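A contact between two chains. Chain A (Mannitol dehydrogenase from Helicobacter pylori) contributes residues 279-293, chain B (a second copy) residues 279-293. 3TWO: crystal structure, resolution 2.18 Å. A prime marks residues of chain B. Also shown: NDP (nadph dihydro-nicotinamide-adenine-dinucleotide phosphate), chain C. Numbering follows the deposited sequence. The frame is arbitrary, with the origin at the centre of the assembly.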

ATOM      1  N   ASP A 279       5.237   8.745  -2.664  1.00 25.69           N
ATOM      2  CA  ASP A 279       5.278   8.374  -1.258  1.00 25.25           C
ATOM      3  C   ASP A 279       5.678   6.935  -1.088  1.00 24.97           C
ATOM      4  O   ASP A 279       6.522   6.643  -0.274  1.00 24.43           O
ATOM      5  CB  ASP A 279       3.892   8.578  -0.582  1.00 24.52           C
ATOM      6  CG  ASP A 279       3.429  10.043  -0.619  1.00 27.64           C
ATOM      7  OD1 ASP A 279       4.293  10.947  -0.656  1.00 31.34           O
ATOM      8  OD2 ASP A 279       2.206  10.292  -0.662  1.00 27.52           O
ATOM      9  N   PHE A 280       5.051   6.019  -1.842  1.00 24.50           N
ATOM     10  CA  PHE A 280       5.385   4.637  -1.685  1.00 24.34           C
ATOM     11  C   PHE A 280       6.849   4.377  -2.010  1.00 25.40           C
ATOM     12  O   PHE A 280       7.489   3.581  -1.331  1.00 25.92           O
ATOM     13  CB  PHE A 280       4.538   3.758  -2.565  1.00 24.58           C
ATOM     14  CG  PHE A 280       3.153   3.493  -2.033  1.00 24.36           C
ATOM     15  CD1 PHE A 280       2.053   4.094  -2.631  1.00 23.90           C
ATOM     16  CD2 PHE A 280       2.962   2.583  -0.994  1.00 27.84           C
ATOM     17  CE1 PHE A 280       0.762   3.846  -2.159  1.00 24.57           C
ATOM     18  CE2 PHE A 280       1.687   2.300  -0.516  1.00 25.33           C
ATOM     19  CZ  PHE A 280       0.584   2.956  -1.089  1.00 23.82           C
ATOM     20  N   ILE A 281       7.346   4.982  -3.090  1.00 26.12           N
ATOM     21  CA  ILE A 281       8.685   4.727  -3.565  1.00 26.28           C
ATOM     22  C   ILE A 281       9.751   5.346  -2.583  1.00 28.55           C
ATOM     23  O   ILE A 281      10.769   4.707  -2.286  1.00 27.60           O
ATOM     24  CB  ILE A 281       8.816   5.216  -5.015  1.00 27.09           C
ATOM     25  CG1 ILE A 281       8.045   4.267  -5.964  1.00 25.74           C
ATOM     26  CG2 ILE A 281      10.291   5.444  -5.474  1.00 25.52           C
ATOM     27  CD1 ILE A 281       7.879   4.817  -7.323  1.00 27.57           C
ATOM     28  N   HIS A 282       9.520   6.588  -2.136  1.00 28.32           N
ATOM     29  CA  HIS A 282      10.380   7.273  -1.169  1.00 29.89           C
ATOM     30  C   HIS A 282      10.434   6.430   0.093  1.00 27.88           C
ATOM     31  O   HIS A 282      11.460   6.319   0.677  1.00 27.46           O
ATOM     32  CB  HIS A 282       9.837   8.702  -0.852  1.00 30.78           C
ATOM     33  CG  HIS A 282      10.606   9.446   0.224  1.00 37.08           C
ATOM     34  ND1 HIS A 282      11.951   9.784   0.109  1.00 39.88           N
ATOM     35  CD2 HIS A 282      10.194   9.961   1.419  1.00 38.13           C
ATOM     36  CE1 HIS A 282      12.324  10.466   1.180  1.00 39.72           C
ATOM     37  NE2 HIS A 282      11.279  10.571   1.998  1.00 40.64           N
ATOM     38  N   LEU A 283       9.325   5.796   0.453  1.00 27.16           N
ATOM     39  CA  LEU A 283       9.289   4.951   1.632  1.00 27.46           C
ATOM     40  C   LEU A 283       9.197   3.488   1.211  1.00 26.83           C
ATOM     41  O   LEU A 283       8.271   2.802   1.573  1.00 25.16           O
ATOM     42  CB  LEU A 283       8.102   5.353   2.546  1.00 27.50           C
ATOM     43  CG  LEU A 283       8.153   6.805   3.104  1.00 28.74           C
ATOM     44  CD1 LEU A 283       6.846   7.226   3.851  1.00 25.96           C
ATOM     45  CD2 LEU A 283       9.429   7.011   3.971  1.00 25.71           C
ATOM     46  N   GLY A 284      10.194   3.013   0.464  1.00 26.27           N
ATOM     47  CA  GLY A 284      10.063   1.724  -0.201  1.00 27.65           C
ATOM     48  C   GLY A 284      10.029   0.486   0.685  1.00 26.20           C
ATOM     49  O   GLY A 284      10.440   0.517   1.843  1.00 24.27           O
ATOM     50  N   ASN A 285       9.520  -0.605   0.125  1.00 25.98           N
ATOM     51  CA  ASN A 285       9.545  -1.939   0.797  1.00 26.18           C
ATOM     52  C   ASN A 285       8.682  -2.052   2.050  1.00 25.39           C
ATOM     53  O   ASN A 285       8.970  -2.877   2.931  1.00 26.76           O
ATOM     54  CB  ASN A 285      11.016  -2.394   1.084  1.00 24.51           C
ATOM     55  CG  ASN A 285      11.775  -2.583  -0.187  1.00 26.10           C
ATOM     56  OD1 ASN A 285      11.547  -3.543  -0.952  1.00 29.88           O
ATOM     57  ND2 ASN A 285      12.632  -1.678  -0.466  1.00 23.97           N
ATOM     58  N   ARG A 286       7.644  -1.224   2.134  1.00 24.39           N
ATOM     59  CA  ARG A 286       6.765  -1.224   3.286  1.00 25.03           C
ATOM     60  C   ARG A 286       5.354  -1.296   2.711  1.00 25.01           C
ATOM     61  O   ARG A 286       4.941  -0.450   1.885  1.00 25.94           O
ATOM     62  CB  ARG A 286       6.960   0.052   4.063  1.00 23.36           C
ATOM     63  CG  ARG A 286       8.459   0.249   4.503  1.00 30.01           C
ATOM     64  CD  ARG A 286       8.575   1.668   5.079  1.00 31.39           C
ATOM     65  NE  ARG A 286       9.810   1.988   5.759  1.00 36.67           N
ATOM     66  CZ  ARG A 286      10.844   2.633   5.177  1.00 43.41           C
ATOM     67  NH1 ARG A 286      10.817   2.931   3.871  1.00 43.28           N
ATOM     68  NH2 ARG A 286      11.935   2.963   5.887  1.00 44.56           N
ATOM     69  N   LYS A 287       4.629  -2.324   3.087  1.00 24.98           N
ATOM     70  CA  LYS A 287       3.399  -2.639   2.387  1.00 25.50           C
ATOM     71  C   LYS A 287       2.227  -2.020   3.104  1.00 25.46           C
ATOM     72  O   LYS A 287       2.191  -1.958   4.346  1.00 26.13           O
ATOM     73  CB  LYS A 287       3.202  -4.146   2.295  1.00 24.84           C
ATOM     74  CG  LYS A 287       4.382  -4.882   1.694  1.00 26.66           C
ATOM     75  CD  LYS A 287       4.063  -6.352   1.339  1.00 27.54           C
ATOM     76  CE  LYS A 287       5.316  -7.072   0.860  1.00 28.93           C
ATOM     77  NZ  LYS A 287       4.984  -8.402   0.306  1.00 28.11           N
ATOM     78  N   VAL A 288       1.258  -1.559   2.312  1.00 25.93           N
ATOM     79  CA  VAL A 288      -0.004  -0.977   2.827  1.00 23.43           C
ATOM     80  C   VAL A 288      -1.173  -1.768   2.246  1.00 24.69           C
ATOM     81  O   VAL A 288      -1.145  -2.136   1.037  1.00 25.99           O
ATOM     82  CB  VAL A 288      -0.119   0.520   2.418  1.00 23.67           C
ATOM     83  CG1 VAL A 288      -1.443   1.166   2.911  1.00 22.24           C
ATOM     84  CG2 VAL A 288       1.112   1.310   2.983  1.00 20.69           C
ATOM     85  N   TYR A 289      -2.188  -2.046   3.079  1.00 24.08           N
ATOM     86  CA  TYR A 289      -3.474  -2.592   2.575  1.00 24.72           C
ATOM     87  C   TYR A 289      -4.595  -2.104   3.477  1.00 24.15           C
ATOM     88  O   TYR A 289      -4.324  -1.679   4.634  1.00 23.13           O
ATOM     89  CB  TYR A 289      -3.457  -4.122   2.573  1.00 24.26           C
ATOM     90  CG  TYR A 289      -3.388  -4.757   3.969  1.00 27.01           C
ATOM     91  CD1 TYR A 289      -4.561  -5.119   4.654  1.00 25.30           C
ATOM     92  CD2 TYR A 289      -2.143  -5.039   4.578  1.00 24.16           C
ATOM     93  CE1 TYR A 289      -4.517  -5.717   5.893  1.00 25.90           C
ATOM     94  CE2 TYR A 289      -2.080  -5.612   5.810  1.00 24.26           C
ATOM     95  CZ  TYR A 289      -3.265  -5.967   6.480  1.00 28.47           C
ATOM     96  OH  TYR A 289      -3.208  -6.560   7.714  1.00 27.35           O
ATOM     97  N   GLY A 290      -5.830  -2.168   2.958  1.00 24.90           N
ATOM     98  CA  GLY A 290      -7.062  -1.862   3.759  1.00 24.14           C
ATOM     99  C   GLY A 290      -7.755  -3.154   4.202  1.00 24.24           C
ATOM    100  O   GLY A 290      -7.548  -4.206   3.601  1.00 23.40           O
ATOM    101  N   SER A 291      -8.522  -3.100   5.285  1.00 24.19           N
ATOM    102  CA  SER A 291      -9.318  -4.260   5.713  1.00 25.24           C
ATOM    103  C   SER A 291     -10.719  -3.754   5.976  1.00 25.29           C
ATOM    104  O   SER A 291     -10.910  -2.626   6.515  1.00 24.10           O
ATOM    105  CB  SER A 291      -8.741  -4.879   6.959  1.00 26.01           C
ATOM    106  OG  SER A 291      -9.276  -6.168   7.231  1.00 26.56           O
ATOM    107  N   LEU A 292     -11.680  -4.518   5.483  1.00 25.04           N
ATOM    108  CA  LEU A 292     -13.079  -4.235   5.693  1.00 25.75           C
ATOM    109  C   LEU A 292     -13.767  -5.303   6.567  1.00 26.39           C
ATOM    110  O   LEU A 292     -13.917  -6.463   6.095  1.00 25.07           O
ATOM    111  CB  LEU A 292     -13.799  -4.174   4.338  1.00 25.27           C
ATOM    112  CG  LEU A 292     -15.252  -3.680   4.390  1.00 25.98           C
ATOM    113  CD1 LEU A 292     -15.448  -2.209   4.845  1.00 25.85           C
ATOM    114  CD2 LEU A 292     -15.857  -3.838   3.018  1.00 25.88           C
ATOM    115  N   ILE A 293     -14.199  -4.904   7.798  1.00 25.97           N
ATOM    116  CA  ILE A 293     -14.935  -5.800   8.744  1.00 26.82           C
ATOM    117  C   ILE A 293     -14.317  -7.187   8.669  1.00 25.79           C
ATOM    118  O   ILE A 293     -13.102  -7.313   8.783  1.00 26.89           O
ATOM    119  CB  ILE A 293     -16.446  -6.020   8.366  1.00 27.48           C
ATOM    120  CG1 ILE A 293     -17.068  -4.793   7.735  1.00 34.02           C
ATOM    121  CG2 ILE A 293     -17.234  -6.252   9.575  1.00 29.78           C
ATOM    122  CD1 ILE A 293     -17.008  -3.582   8.756  1.00 33.41           C
TER
ATOM    123  N   ASP B 279     -10.004   3.734  -0.962  1.00 24.53           N
ATOM    124  CA  ASP B 279      -9.577   2.821  -2.000  1.00 24.38           C
ATOM    125  C   ASP B 279      -8.973   1.554  -1.436  1.00 25.08           C
ATOM    126  O   ASP B 279      -9.306   0.464  -1.941  1.00 23.39           O
ATOM    127  CB  ASP B 279      -8.552   3.444  -2.943  1.00 25.20           C
ATOM    128  CG  ASP B 279      -9.049   4.751  -3.581  1.00 27.50           C
ATOM    129  OD1 ASP B 279     -10.257   4.868  -3.821  1.00 28.65           O
ATOM    130  OD2 ASP B 279      -8.234   5.658  -3.849  1.00 27.97           O
ATOM    131  N   PHE B 280      -8.087   1.668  -0.425  1.00 24.74           N
ATOM    132  CA  PHE B 280      -7.492   0.451   0.156  1.00 24.94           C
ATOM    133  C   PHE B 280      -8.531  -0.468   0.802  1.00 25.48           C
ATOM    134  O   PHE B 280      -8.492  -1.674   0.604  1.00 25.64           O
ATOM    135  CB  PHE B 280      -6.416   0.763   1.175  1.00 23.18           C
ATOM    136  CG  PHE B 280      -5.112   1.165   0.557  1.00 23.31           C
ATOM    137  CD1 PHE B 280      -4.710   2.511   0.523  1.00 22.96           C
ATOM    138  CD2 PHE B 280      -4.266   0.215   0.019  1.00 22.53           C
ATOM    139  CE1 PHE B 280      -3.441   2.863  -0.051  1.00 22.89           C
ATOM    140  CE2 PHE B 280      -3.016   0.586  -0.551  1.00 24.74           C
ATOM    141  CZ  PHE B 280      -2.621   1.897  -0.576  1.00 22.02           C
ATOM    142  N   ILE B 281      -9.468   0.113   1.541  1.00 25.31           N
ATOM    143  CA  ILE B 281     -10.451  -0.663   2.266  1.00 24.66           C
ATOM    144  C   ILE B 281     -11.449  -1.285   1.292  1.00 26.12           C
ATOM    145  O   ILE B 281     -11.859  -2.454   1.469  1.00 25.20           O
ATOM    146  CB  ILE B 281     -11.113   0.202   3.361  1.00 25.83           C
ATOM    147  CG1 ILE B 281     -10.083   0.359   4.508  1.00 24.31           C
ATOM    148  CG2 ILE B 281     -12.446  -0.407   3.885  1.00 25.52           C
ATOM    149  CD1 ILE B 281     -10.301   1.543   5.385  1.00 24.75           C
ATOM    150  N   HIS B 282     -11.801  -0.550   0.237  1.00 24.62           N
ATOM    151  CA  HIS B 282     -12.735  -1.125  -0.713  1.00 26.71           C
ATOM    152  C   HIS B 282     -12.087  -2.331  -1.403  1.00 26.29           C
ATOM    153  O   HIS B 282     -12.756  -3.376  -1.633  1.00 26.22           O
ATOM    154  CB  HIS B 282     -13.183  -0.086  -1.736  1.00 27.33           C
ATOM    155  CG  HIS B 282     -14.052  -0.642  -2.821  1.00 31.89           C
ATOM    156  ND1 HIS B 282     -13.704  -0.578  -4.163  1.00 37.99           N
ATOM    157  CD2 HIS B 282     -15.255  -1.261  -2.774  1.00 32.57           C
ATOM    158  CE1 HIS B 282     -14.669  -1.112  -4.893  1.00 35.79           C
ATOM    159  NE2 HIS B 282     -15.617  -1.537  -4.073  1.00 36.75           N
ATOM    160  N   LEU B 283     -10.796  -2.214  -1.699  1.00 24.54           N
ATOM    161  CA  LEU B 283     -10.097  -3.293  -2.387  1.00 24.25           C
ATOM    162  C   LEU B 283      -9.214  -4.006  -1.384  1.00 25.13           C
ATOM    163  O   LEU B 283      -7.993  -3.952  -1.494  1.00 25.60           O
ATOM    164  CB  LEU B 283      -9.248  -2.682  -3.500  1.00 23.88           C
ATOM    165  CG  LEU B 283     -10.095  -2.018  -4.618  1.00 22.15           C
ATOM    166  CD1 LEU B 283      -9.154  -1.361  -5.672  1.00 21.70           C
ATOM    167  CD2 LEU B 283     -11.051  -3.097  -5.265  1.00 22.23           C
ATOM    168  N   GLY B 284      -9.830  -4.560  -0.342  1.00 24.33           N
ATOM    169  CA  GLY B 284      -9.057  -4.936   0.817  1.00 25.18           C
ATOM    170  C   GLY B 284      -8.168  -6.163   0.623  1.00 25.79           C
ATOM    171  O   GLY B 284      -8.393  -6.953  -0.311  1.00 22.69           O
ATOM    172  N   ASN B 285      -7.151  -6.282   1.500  1.00 24.45           N
ATOM    173  CA  ASN B 285      -6.253  -7.459   1.573  1.00 24.62           C
ATOM    174  C   ASN B 285      -5.377  -7.571   0.337  1.00 24.82           C
ATOM    175  O   ASN B 285      -4.924  -8.660  -0.016  1.00 25.75           O
ATOM    176  CB  ASN B 285      -7.021  -8.800   1.826  1.00 24.62           C
ATOM    177  CG  ASN B 285      -7.772  -8.787   3.153  1.00 25.48           C
ATOM    178  OD1 ASN B 285      -7.191  -8.859   4.232  1.00 28.89           O
ATOM    179  ND2 ASN B 285      -9.041  -8.626   3.076  1.00 23.43           N
ATOM    180  N   ARG B 286      -5.153  -6.446  -0.326  1.00 24.62           N
ATOM    181  CA  ARG B 286      -4.286  -6.412  -1.487  1.00 24.61           C
ATOM    182  C   ARG B 286      -3.233  -5.387  -1.181  1.00 24.87           C
ATOM    183  O   ARG B 286      -3.560  -4.189  -0.923  1.00 23.65           O
ATOM    184  CB  ARG B 286      -5.089  -5.989  -2.706  1.00 24.39           C
ATOM    185  CG  ARG B 286      -6.142  -6.986  -3.092  1.00 24.91           C
ATOM    186  CD  ARG B 286      -7.060  -6.313  -4.070  1.00 30.57           C
ATOM    187  NE  ARG B 286      -8.086  -7.202  -4.613  1.00 34.03           N
ATOM    188  CZ  ARG B 286      -9.327  -7.304  -4.153  1.00 37.71           C
ATOM    189  NH1 ARG B 286      -9.702  -6.646  -3.071  1.00 40.09           N
ATOM    190  NH2 ARG B 286     -10.188  -8.120  -4.730  1.00 38.39           N
ATOM    191  N   LYS B 287      -1.970  -5.820  -1.170  1.00 24.13           N
ATOM    192  CA  LYS B 287      -0.932  -4.963  -0.584  1.00 23.61           C
ATOM    193  C   LYS B 287      -0.237  -4.109  -1.655  1.00 24.00           C
ATOM    194  O   LYS B 287      -0.028  -4.573  -2.780  1.00 26.69           O
ATOM    195  CB  LYS B 287       0.088  -5.861   0.129  1.00 23.58           C
ATOM    196  CG  LYS B 287      -0.533  -6.757   1.281  1.00 27.71           C
ATOM    197  CD  LYS B 287       0.563  -7.272   2.189  1.00 30.08           C
ATOM    198  CE  LYS B 287       0.033  -8.395   3.017  1.00 31.42           C
ATOM    199  NZ  LYS B 287       1.112  -8.864   3.924  1.00 29.00           N
ATOM    200  N   VAL B 288       0.162  -2.896  -1.315  1.00 23.08           N
ATOM    201  CA  VAL B 288       0.835  -2.009  -2.260  1.00 22.18           C
ATOM    202  C   VAL B 288       2.180  -1.584  -1.620  1.00 23.22           C
ATOM    203  O   VAL B 288       2.246  -1.306  -0.410  1.00 24.14           O
ATOM    204  CB  VAL B 288      -0.005  -0.723  -2.527  1.00 21.74           C
ATOM    205  CG1 VAL B 288       0.720   0.211  -3.464  1.00 21.18           C
ATOM    206  CG2 VAL B 288      -1.462  -1.023  -3.111  1.00 19.30           C
ATOM    207  N   TYR B 289       3.260  -1.559  -2.376  1.00 22.94           N
ATOM    208  CA  TYR B 289       4.462  -0.907  -1.827  1.00 23.49           C
ATOM    209  C   TYR B 289       5.189  -0.270  -2.975  1.00 23.89           C
ATOM    210  O   TYR B 289       4.880  -0.581  -4.162  1.00 25.01           O
ATOM    211  CB  TYR B 289       5.364  -1.883  -1.111  1.00 23.31           C
ATOM    212  CG  TYR B 289       5.858  -3.008  -2.003  1.00 25.57           C
ATOM    213  CD1 TYR B 289       7.075  -2.865  -2.682  1.00 23.58           C
ATOM    214  CD2 TYR B 289       5.126  -4.227  -2.157  1.00 21.22           C
ATOM    215  CE1 TYR B 289       7.617  -3.898  -3.503  1.00 24.98           C
ATOM    216  CE2 TYR B 289       5.663  -5.287  -3.012  1.00 20.22           C
ATOM    217  CZ  TYR B 289       6.888  -5.093  -3.668  1.00 25.13           C
ATOM    218  OH  TYR B 289       7.491  -6.054  -4.460  1.00 25.49           O
ATOM    219  N   GLY B 290       6.135   0.612  -2.651  1.00 23.07           N
ATOM    220  CA  GLY B 290       6.995   1.204  -3.678  1.00 23.72           C
ATOM    221  C   GLY B 290       8.372   0.549  -3.628  1.00 24.58           C
ATOM    222  O   GLY B 290       8.739  -0.042  -2.615  1.00 23.71           O
ATOM    223  N   SER B 291       9.148   0.711  -4.688  1.00 24.59           N
ATOM    224  CA  SER B 291      10.546   0.207  -4.714  1.00 24.90           C
ATOM    225  C   SER B 291      11.401   1.265  -5.427  1.00 24.73           C
ATOM    226  O   SER B 291      10.969   1.813  -6.427  1.00 23.72           O
ATOM    227  CB  SER B 291      10.648  -1.133  -5.467  1.00 23.92           C
ATOM    228  OG  SER B 291      11.835  -1.794  -5.088  1.00 26.09           O
ATOM    229  N   LEU B 292      12.561   1.580  -4.857  1.00 24.92           N
ATOM    230  CA  LEU B 292      13.471   2.559  -5.368  1.00 25.26           C
ATOM    231  C   LEU B 292      14.786   1.844  -5.710  1.00 25.32           C
ATOM    232  O   LEU B 292      15.533   1.412  -4.804  1.00 24.28           O
ATOM    233  CB  LEU B 292      13.726   3.663  -4.326  1.00 25.83           C
ATOM    234  CG  LEU B 292      14.667   4.803  -4.800  1.00 26.96           C
ATOM    235  CD1 LEU B 292      14.163   5.514  -6.029  1.00 24.22           C
ATOM    236  CD2 LEU B 292      14.880   5.757  -3.622  1.00 27.21           C
ATOM    237  N   ILE B 293      15.061   1.719  -7.012  1.00 24.45           N
ATOM    238  CA  ILE B 293      16.360   1.235  -7.497  1.00 25.40           C
ATOM    239  C   ILE B 293      16.763  -0.035  -6.736  1.00 25.02           C
ATOM    240  O   ILE B 293      15.998  -1.005  -6.677  1.00 25.07           O
ATOM    241  CB  ILE B 293      17.456   2.331  -7.284  1.00 26.64           C
ATOM    242  CG1 ILE B 293      17.029   3.629  -7.929  1.00 30.45           C
ATOM    243  CG2 ILE B 293      18.697   1.982  -8.053  1.00 29.81           C
ATOM    244  CD1 ILE B 293      17.001   3.429  -9.418  1.00 31.63           C
TER
HETATM  245  PA  NDP C 601     -13.795   6.003  18.102  1.00 22.50           P
HETATM  246  O1A NDP C 601     -13.868   7.490  18.056  1.00 22.54           O
HETATM  247  O2A NDP C 601     -13.836   5.051  19.314  1.00 18.06           O
HETATM  248  O5B NDP C 601     -12.196   6.010  18.261  1.00 19.05           O
HETATM  249  C5B NDP C 601     -11.186   6.736  17.428  1.00 18.30           C
HETATM  250  C4B NDP C 601      -9.925   7.058  18.219  1.00 20.28           C
HETATM  251  O4B NDP C 601      -8.935   7.835  17.421  1.00 23.22           O
HETATM  252  C3B NDP C 601     -10.327   8.025  19.396  1.00 22.34           C
HETATM  253  O3B NDP C 601      -9.760   7.559  20.645  1.00 19.75           O
HETATM  254  C2B NDP C 601      -9.656   9.385  19.030  1.00 23.94           C
HETATM  255  O2B NDP C 601      -9.228  10.033  20.214  1.00 22.71           O
HETATM  256  C1B NDP C 601      -8.406   8.939  18.249  1.00 22.15           C
HETATM  257  N9A NDP C 601      -7.918   9.874  17.243  1.00 21.41           N
HETATM  258  C8A NDP C 601      -8.678  10.702  16.492  1.00 21.83           C
HETATM  259  N7A NDP C 601      -7.867  11.332  15.635  1.00 21.62           N
HETATM  260  C5A NDP C 601      -6.620  10.901  15.810  1.00 19.07           C
HETATM  261  C6A NDP C 601      -5.388  11.231  15.228  1.00 18.85           C
HETATM  262  N6A NDP C 601      -5.246  12.145  14.235  1.00 18.76           N
HETATM  263  N1A NDP C 601      -4.305  10.589  15.654  1.00 20.35           N
HETATM  264  C2A NDP C 601      -4.355   9.689  16.649  1.00 23.10           C
HETATM  265  N3A NDP C 601      -5.508   9.377  17.231  1.00 21.85           N
HETATM  266  C4A NDP C 601      -6.660   9.957  16.820  1.00 19.65           C
HETATM  267  O3  NDP C 601     -13.677   5.302  16.685  1.00 23.56           O
HETATM  268  PN  NDP C 601     -13.910   3.753  16.379  1.00 22.90           P
HETATM  269  O1N NDP C 601     -12.762   2.949  16.991  1.00 22.16           O
HETATM  270  O2N NDP C 601     -15.377   3.288  16.559  1.00 25.52           O
HETATM  271  O5D NDP C 601     -13.734   3.719  14.786  1.00 22.97           O
HETATM  272  C5D NDP C 601     -12.596   4.478  14.249  1.00 21.90           C
HETATM  273  C4D NDP C 601     -12.667   4.512  12.701  1.00 22.19           C
HETATM  274  O4D NDP C 601     -12.751   3.140  12.275  1.00 21.80           O
HETATM  275  C3D NDP C 601     -13.860   5.204  12.133  1.00 20.56           C
HETATM  276  O3D NDP C 601     -13.441   5.935  10.958  1.00 22.76           O
HETATM  277  C2D NDP C 601     -14.760   4.036  11.769  1.00 22.63           C
HETATM  278  O2D NDP C 601     -15.707   4.359  10.745  1.00 22.47           O
HETATM  279  C1D NDP C 601     -13.726   3.066  11.223  1.00 23.23           C
HETATM  280  N1N NDP C 601     -14.257   1.672  11.121  1.00 21.33           N
HETATM  281  C2N NDP C 601     -13.851   0.935   9.979  1.00 23.01           C
HETATM  282  C3N NDP C 601     -14.296  -0.345   9.790  1.00 20.38           C
HETATM  283  C7N NDP C 601     -13.785  -1.157   8.607  1.00 21.46           C
HETATM  284  O7N NDP C 601     -12.761  -0.837   7.971  1.00 21.97           O
HETATM  285  N7N NDP C 601     -14.374  -2.301   8.453  1.00 18.46           N
HETATM  286  C4N NDP C 601     -15.145  -0.915  10.791  1.00 25.75           C
HETATM  287  C5N NDP C 601     -15.517  -0.200  11.955  1.00 21.86           C
HETATM  288  C6N NDP C 601     -15.087   1.107  12.136  1.00 21.48           C
HETATM  289  P2B NDP C 601      -9.395  11.586  20.469  1.00 24.48           P
HETATM  290  O1X NDP C 601     -10.125  11.631  21.876  1.00 22.32           O
HETATM  291  O2X NDP C 601      -8.099  12.310  20.382  1.00 25.86           O
HETATM  292  O3X NDP C 601     -10.422  12.118  19.337  1.00 24.27           O
HETATM  293  O   HOH W   1       6.419   1.114   0.235  1.00 17.15           O
HETATM  294  O   HOH W   2      12.526  -4.132  -3.893  1.00 15.02           O
HETATM  295  O   HOH W   3      -8.006  -8.605   6.992  1.00 22.46           O

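The two copies of the 279-293 stretch meet about a near-twofold centre at Val288, where the strands run antiparallel at 151° and their axes approach to 4.4 Å. A single antiparallel bridge joins them: Val288 N donates to Val288′ O (2.9 Å) and Val288′ N donates to Val288 O (2.8 Å). The same carbonyls also receive CA-H...O contacts, from Lys287 CA to Val288′ O and from Lys287′ CA to Val288 O (both 3.3 Å), so each oxygen is approached by both an N-H and a CA-H of the opposing strand.

Around this centre the surfaces interlock through a small aromatic cluster. Phe280 and Phe280′ point toward the partner stretch and meet edge to edge, with Phe280 CZ 3.4 Å from Phe280′ CZ. Each ring offers a face to the valine of the other chain: Val288′ CG1 lies 3.7 Å from the centroid of the Phe280 ring and Val288 CG1 lies 3.8 Å from that of Phe280′, both close to the ring normal. Each methyl thus sits over a ring face while the ring tips fill the space between them.

A close fit is made where a side chain is absent. The CA of Gly290′ comes within 3.4 Å of Phe280 O, and that of Gly290 within 3.5 Å of Phe280′ O, which seats each glycine against the last turn of the opposing helix. A CB on Gly290′ would lie 2.2 Å from Phe280 C and 2.3 Å from Ile281 N, a clash; the site on Gly290 is equally closed. The bare glycine is therefore the hollow into which the helix end fits. Its carbonyl is held in turn by the loop beyond that helix: Asn285 N donates to Gly290′ O (2.9 Å) and Asn285′ N to Gly290 O (3.0 Å). Gly284 lies alongside, its CA 3.3 Å from Gly290′ O, where a CB would be tight.

Farther out, apolar side chains continue the packing. Ile281 CG2 reaches Leu292′ CD1 at 3.9 Å, and Leu292 CD1 reaches Ile281′ CG2 at 3.6 Å. The lysines bring their aliphatic stems together, with Lys287 CD 3.7 Å from Lys287′ CD, while their amino groups bond elsewhere in the structure.

Water fills gaps that side chains leave. Water 2 donates to both Asn285 OD1 (3.2 Å) and Ser291′ OG (2.7 Å), and water 3 does the same for Ser291 OG (2.8 Å) and Asn285′ OD1 (2.9 Å), bridging pairs too far apart to meet directly.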